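PDB 6K5S: telomeric DNA-binding factor trf1 from Schizosaccharomyces pombe, which probably binds telomeric DNA repeats, as a member of the telomere repeat binding factor family. Local coordinates for residues Y206-G209 with K210-S213; K26-Q29 with E30-I34. All coordinates share one frame; numbering follows the deposited sequence.

Interaction 1: residues Y206-G209 with K210-S213; sequences YPWG and KFLS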
ATOM      1  N   TYR A 206     -21.045  -1.170 -32.195  1.00 23.50           N
ATOM      2  CA  TYR A 206     -20.955  -1.245 -30.740  1.00 20.46           C
ATOM      3  C   TYR A 206     -19.605  -0.652 -30.354  1.00 19.64           C
ATOM      4  O   TYR A 206     -18.655  -1.391 -30.042  1.00 19.15           O
ATOM      5  CB  TYR A 206     -21.119  -2.682 -30.246  1.00 16.50           C
ATOM      6  CG  TYR A 206     -22.443  -3.321 -30.626  1.00 18.00           C
ATOM      7  CD1 TYR A 206     -23.611  -3.029 -29.932  1.00 17.86           C
ATOM      8  CD2 TYR A 206     -22.511  -4.230 -31.669  1.00 17.00           C
ATOM      9  CE1 TYR A 206     -24.816  -3.630 -30.275  1.00 19.58           C
ATOM     10  CE2 TYR A 206     -23.702  -4.831 -32.023  1.00 21.92           C
ATOM     11  CZ  TYR A 206     -24.853  -4.523 -31.332  1.00 24.05           C
ATOM     12  OH  TYR A 206     -26.028  -5.137 -31.709  1.00 24.75           O
ATOM     13  N   PRO A 207     -19.477   0.680 -30.390  1.00 22.26           N
ATOM     14  CA  PRO A 207     -18.173   1.306 -30.152  1.00 19.07           C
ATOM     15  C   PRO A 207     -17.680   1.072 -28.732  1.00 18.61           C
ATOM     16  O   PRO A 207     -18.455   1.018 -27.774  1.00 19.08           O
ATOM     17  CB  PRO A 207     -18.443   2.798 -30.409  1.00 23.19           C
ATOM     18  CG  PRO A 207     -19.894   2.974 -30.086  1.00 23.40           C
ATOM     19  CD  PRO A 207     -20.549   1.683 -30.552  1.00 21.76           C
ATOM     20  N   TRP A 208     -16.359   0.926 -28.615  1.00 21.17           N
ATOM     21  CA  TRP A 208     -15.747   0.713 -27.307  1.00 21.28           C
ATOM     22  C   TRP A 208     -16.029   1.882 -26.371  1.00 21.47           C
ATOM     23  O   TRP A 208     -16.443   1.689 -25.220  1.00 22.07           O
ATOM     24  CB  TRP A 208     -14.249   0.501 -27.477  1.00 21.02           C
ATOM     25  CG  TRP A 208     -13.490   0.349 -26.204  1.00 18.76           C
ATOM     26  CD1 TRP A 208     -12.576   1.214 -25.689  1.00 21.61           C
ATOM     27  CD2 TRP A 208     -13.557  -0.755 -25.296  1.00 19.55           C
ATOM     28  NE1 TRP A 208     -12.062   0.717 -24.507  1.00 25.03           N
ATOM     29  CE2 TRP A 208     -12.650  -0.494 -24.248  1.00 20.93           C
ATOM     30  CE3 TRP A 208     -14.306  -1.933 -25.263  1.00 14.99           C
ATOM     31  CZ2 TRP A 208     -12.469  -1.373 -23.180  1.00 19.03           C
ATOM     32  CZ3 TRP A 208     -14.117  -2.817 -24.220  1.00 14.12           C
ATOM     33  CH2 TRP A 208     -13.216  -2.528 -23.182  1.00 17.04           C
ATOM     34  N   GLY A 209     -15.838   3.105 -26.864  1.00 22.98           N
ATOM     35  CA  GLY A 209     -16.066   4.277 -26.032  1.00 22.99           C
ATOM     36  C   GLY A 209     -17.426   4.272 -25.371  1.00 22.00           C
ATOM     37  O   GLY A 209     -17.562   4.631 -24.199  1.00 22.23           O
ATOM     38  N   LYS A 210     -18.451   3.820 -26.099  1.00 20.79           N
ATOM     39  CA  LYS A 210     -19.768   3.714 -25.490  1.00 19.61           C
ATOM     40  C   LYS A 210     -19.784   2.668 -24.380  1.00 21.88           C
ATOM     41  O   LYS A 210     -20.413   2.875 -23.334  1.00 18.24           O
ATOM     42  CB  LYS A 210     -20.817   3.394 -26.556  1.00 24.72           C
ATOM     43  CG  LYS A 210     -22.232   3.605 -26.077  1.00 31.10           C
ATOM     44  CD  LYS A 210     -23.246   3.309 -27.186  1.00 34.42           C
ATOM     45  CE  LYS A 210     -24.128   2.135 -26.812  1.00 36.27           C
ATOM     46  NZ  LYS A 210     -24.900   2.407 -25.576  1.00 39.14           N
ATOM     47  N   PHE A 211     -19.097   1.537 -24.570  1.00 21.96           N
ATOM     48  CA  PHE A 211     -19.074   0.566 -23.478  1.00 20.94           C
ATOM     49  C   PHE A 211     -18.304   1.110 -22.285  1.00 18.45           C
ATOM     50  O   PHE A 211     -18.696   0.896 -21.133  1.00 18.56           O
ATOM     51  CB  PHE A 211     -18.473  -0.768 -23.937  1.00 20.62           C
ATOM     52  CG  PHE A 211     -18.296  -1.753 -22.812  1.00 17.68           C
ATOM     53  CD1 PHE A 211     -19.392  -2.351 -22.230  1.00 18.58           C
ATOM     54  CD2 PHE A 211     -17.037  -2.043 -22.315  1.00 18.75           C
ATOM     55  CE1 PHE A 211     -19.241  -3.251 -21.188  1.00 17.16           C
ATOM     56  CE2 PHE A 211     -16.875  -2.938 -21.262  1.00 18.15           C
ATOM     57  CZ  PHE A 211     -17.973  -3.540 -20.700  1.00 17.16           C
ATOM     58  N   LEU A 212     -17.196   1.800 -22.538  1.00 19.59           N
ATOM     59  CA  LEU A 212     -16.446   2.393 -21.447  1.00 19.95           C
ATOM     60  C   LEU A 212     -17.349   3.307 -20.627  1.00 24.78           C
ATOM     61  O   LEU A 212     -17.396   3.217 -19.395  1.00 25.59           O
ATOM     62  CB  LEU A 212     -15.252   3.155 -22.007  1.00 24.77           C
ATOM     63  CG  LEU A 212     -13.854   3.025 -21.412  1.00 27.19           C
ATOM     64  CD1 LEU A 212     -13.377   1.590 -21.400  1.00 24.42           C
ATOM     65  CD2 LEU A 212     -12.901   3.881 -22.240  1.00 28.14           C
ATOM     66  N   SER A 213     -18.124   4.151 -21.310  1.00 25.00           N
ATOM     67  CA  SER A 213     -19.016   5.072 -20.617  1.00 32.48           C
ATOM     68  C   SER A 213     -20.115   4.322 -19.872  1.00 30.63           C
ATOM     69  O   SER A 213     -20.489   4.702 -18.758  1.00 30.19           O
ATOM     70  CB  SER A 213     -19.611   6.066 -21.614  1.00 33.47           C
ATOM     71  OG  SER A 213     -19.875   7.308 -20.986  1.00 42.50           O
TER
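W208 and L212 are joined by the first strong i-to-i+4 bond of a helix that P207 opens from the N-cap position: L212 N gives a straight hydrogen bond to W208 O (2.8 Å, 166° at the hydrogen). One step on, S213 N reaches G209 O at 3.0 Å, while P207 O receives weak, long bonds from the amides of K210 and F211. The indole carries most of the side-chain contact. A chi1 of 177° lays the W208 ring system forward along the helix, toward F211 and L212. W208 NE1 lies 3.5 Å from L212 CD1, with CE2 and CZ2 of the indole almost as near, and W208 CZ3 lies 3.6 Å from F211 CD2. The two aromatic planes are inclined at 42°, an oblique pair. At the opening turn, the proline ring lies against K210, P207 CG 3.7 Å from K210 CB, and the bent lysine chain carries NZ to a salt bridge with E214, one turn further along. Beyond this turn, W208 and F211 both pack on Q134 of helix 122-141, Y206 lies against helix 177-195, and L212 and S213 touch V28 of helix 28-36.

Interaction 2: residues K26-Q29 with E30-I34; sequences KPVQ and EASAI
S32 doubles back on V28, its hydroxyl and its amide both ending on the same carbonyl oxygen. S32 OG donates to V28 O at 2.7 Å, from above the carbonyl plane (43° out of it), while S32 N reaches V28 O at 2.7 Å almost in line with the C=O bond. The hydroxyl can do this because chi1 of -56° sets OG beside its own backbone N, facing the preceding turn. V28 CG2 lies 3.6 Å from S32 OG, so a methyl flanks the hydroxyl. With the hydroxyl gone, as in an alanine here, V28 O would probably keep just the amide of this residue as donor in the turn, and a small gap would be likely to open beside V28 CG2. P27 holds the N-cap position, and helix 28-36 begins with its carbonyl: P27 O takes a straight bond from A31 N (2.9 Å) and a weak one from E30 N. Q29 O continues the pattern by accepting from A33 N. Ahead of the cap, K26 runs beside the first turn and crosses the E30 side chain at a slant, where K26 NZ and E30 OE2 form a long salt bridge of 3.5 Å; K26 CE lies equally near that oxygen. Farther out, Y95 touches V28, A31 and S32, and L212 of helix 208-222 packs on V28 and S32. S32 O, in turn, accepts from the hydroxyl of T36.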
ATOM      1  N   LYS A  26     -14.279   8.587 -13.049  1.00 28.65           N
ATOM      2  CA  LYS A  26     -14.554   9.940 -13.522  1.00 28.35           C
ATOM      3  C   LYS A  26     -15.131   9.884 -14.934  1.00 28.45           C
ATOM      4  O   LYS A  26     -15.252   8.786 -15.499  1.00 30.40           O
ATOM      5  CB  LYS A  26     -13.274  10.774 -13.484  1.00 27.03           C
ATOM      6  CG  LYS A  26     -12.829  11.124 -12.083  1.00 30.84           C
ATOM      7  CD  LYS A  26     -11.445  11.731 -12.107  1.00 29.17           C
ATOM      8  CE  LYS A  26     -11.360  12.926 -11.182  1.00 29.80           C
ATOM      9  NZ  LYS A  26      -9.970  13.441 -11.178  1.00 35.28           N
ATOM     10  N   PRO A  27     -15.526  11.020 -15.526  1.00 32.75           N
ATOM     11  CA  PRO A  27     -15.924  11.009 -16.939  1.00 28.00           C
ATOM     12  C   PRO A  27     -14.879  10.312 -17.804  1.00 24.86           C
ATOM     13  O   PRO A  27     -13.675  10.446 -17.572  1.00 27.52           O
ATOM     14  CB  PRO A  27     -16.044  12.498 -17.279  1.00 27.49           C
ATOM     15  CG  PRO A  27     -16.451  13.135 -15.999  1.00 29.99           C
ATOM     16  CD  PRO A  27     -15.853  12.306 -14.877  1.00 26.26           C
ATOM     17  N   VAL A  28     -15.351   9.569 -18.815  1.00 24.04           N
ATOM     18  CA  VAL A  28     -14.466   8.684 -19.577  1.00 26.51           C
ATOM     19  C   VAL A  28     -13.286   9.455 -20.157  1.00 26.00           C
ATOM     20  O   VAL A  28     -12.135   8.997 -20.094  1.00 25.14           O
ATOM     21  CB  VAL A  28     -15.249   7.929 -20.669  1.00 28.97           C
ATOM     22  CG1 VAL A  28     -16.118   8.880 -21.509  1.00 31.91           C
ATOM     23  CG2 VAL A  28     -14.292   7.171 -21.570  1.00 26.83           C
ATOM     24  N   GLN A  29     -13.547  10.635 -20.729  1.00 27.31           N
ATOM     25  CA  GLN A  29     -12.467  11.472 -21.250  1.00 28.35           C
ATOM     26  C   GLN A  29     -11.434  11.792 -20.173  1.00 25.44           C
ATOM     27  O   GLN A  29     -10.225  11.765 -20.440  1.00 24.93           O
ATOM     28  CB  GLN A  29     -13.064  12.754 -21.848  1.00 29.50           C
ATOM     29  CG  GLN A  29     -12.093  13.908 -22.011  1.00 33.00           C
ATOM     30  CD  GLN A  29     -11.072  13.709 -23.123  1.00 40.57           C
ATOM     31  OE1 GLN A  29     -10.864  12.601 -23.633  1.00 46.51           O
ATOM     32  NE2 GLN A  29     -10.404  14.808 -23.494  1.00 44.08           N
ATOM     33  N   GLU A  30     -11.889  12.051 -18.951  1.00 25.98           N
ATOM     34  CA  GLU A  30     -10.993  12.419 -17.859  1.00 26.59           C
ATOM     35  C   GLU A  30     -10.166  11.227 -17.395  1.00 26.27           C
ATOM     36  O   GLU A  30      -8.949  11.340 -17.206  1.00 21.91           O
ATOM     37  CB  GLU A  30     -11.815  12.971 -16.699  1.00 28.69           C
ATOM     38  CG  GLU A  30     -11.865  14.451 -16.595  1.00 34.49           C
ATOM     39  CD  GLU A  30     -12.065  14.874 -15.156  1.00 38.41           C
ATOM     40  OE1 GLU A  30     -13.105  15.509 -14.872  1.00 46.40           O
ATOM     41  OE2 GLU A  30     -11.183  14.563 -14.315  1.00 41.06           O
ATOM     42  N   ALA A  31     -10.820  10.078 -17.185  1.00 22.65           N
ATOM     43  CA  ALA A  31     -10.103   8.865 -16.801  1.00 21.56           C
ATOM     44  C   ALA A  31      -9.166   8.410 -17.908  1.00 21.18           C
ATOM     45  O   ALA A  31      -8.004   8.070 -17.655  1.00 20.66           O
ATOM     46  CB  ALA A  31     -11.096   7.750 -16.454  1.00 23.52           C
ATOM     47  N   SER A  32      -9.645   8.411 -19.155  1.00 23.72           N
ATOM     48  CA  SER A  32      -8.770   8.001 -20.253  1.00 22.51           C
ATOM     49  C   SER A  32      -7.540   8.885 -20.325  1.00 19.37           C
ATOM     50  O   SER A  32      -6.425   8.393 -20.531  1.00 18.78           O
ATOM     51  CB  SER A  32      -9.521   8.021 -21.579  1.00 23.39           C
ATOM     52  OG  SER A  32     -10.664   7.200 -21.499  1.00 24.19           O
ATOM     53  N   ALA A  33      -7.721  10.195 -20.135  1.00 22.58           N
ATOM     54  CA  ALA A  33      -6.582  11.108 -20.139  1.00 23.77           C
ATOM     55  C   ALA A  33      -5.559  10.713 -19.084  1.00 24.63           C
ATOM     56  O   ALA A  33      -4.352  10.700 -19.349  1.00 26.06           O
ATOM     57  CB  ALA A  33      -7.054  12.542 -19.916  1.00 24.73           C
ATOM     58  N   ILE A  34      -6.028  10.371 -17.884  1.00 20.32           N
ATOM     59  CA  ILE A  34      -5.110  10.047 -16.802  1.00 18.84           C
ATOM     60  C   ILE A  34      -4.267   8.832 -17.175  1.00 18.71           C
ATOM     61  O   ILE A  34      -3.033   8.848 -17.050  1.00 20.19           O
ATOM     62  CB  ILE A  34      -5.918   9.859 -15.502  1.00 18.25           C
ATOM     63  CG1 ILE A  34      -6.575  11.195 -15.135  1.00 21.51           C
ATOM     64  CG2 ILE A  34      -5.050   9.339 -14.384  1.00 17.45           C
ATOM     65  CD1 ILE A  34      -7.474  11.171 -13.921  1.00 20.38           C
TER

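Overall arrangement
Both contacts are opening turns of helices with a proline at the N-cap, and along the chain interaction 2 comes first, near the N-terminus, with interaction 1 in the last modelled helix. Their centres lie about 13 Å apart, on the same side of the chain's centre, and the turns touch directly: L212 CD2 is 3.6 Å from V28 CG2, while S213 OG approaches V28 CG1 at 4.1 Å. Helix 208-222 thus packs against helix 28-36, bringing together parts of the sequence more than 180 residues apart. Both belong to the helical domain of this telomere repeat binding factor, and the packing sets an early helix of the domain against its last modelled one.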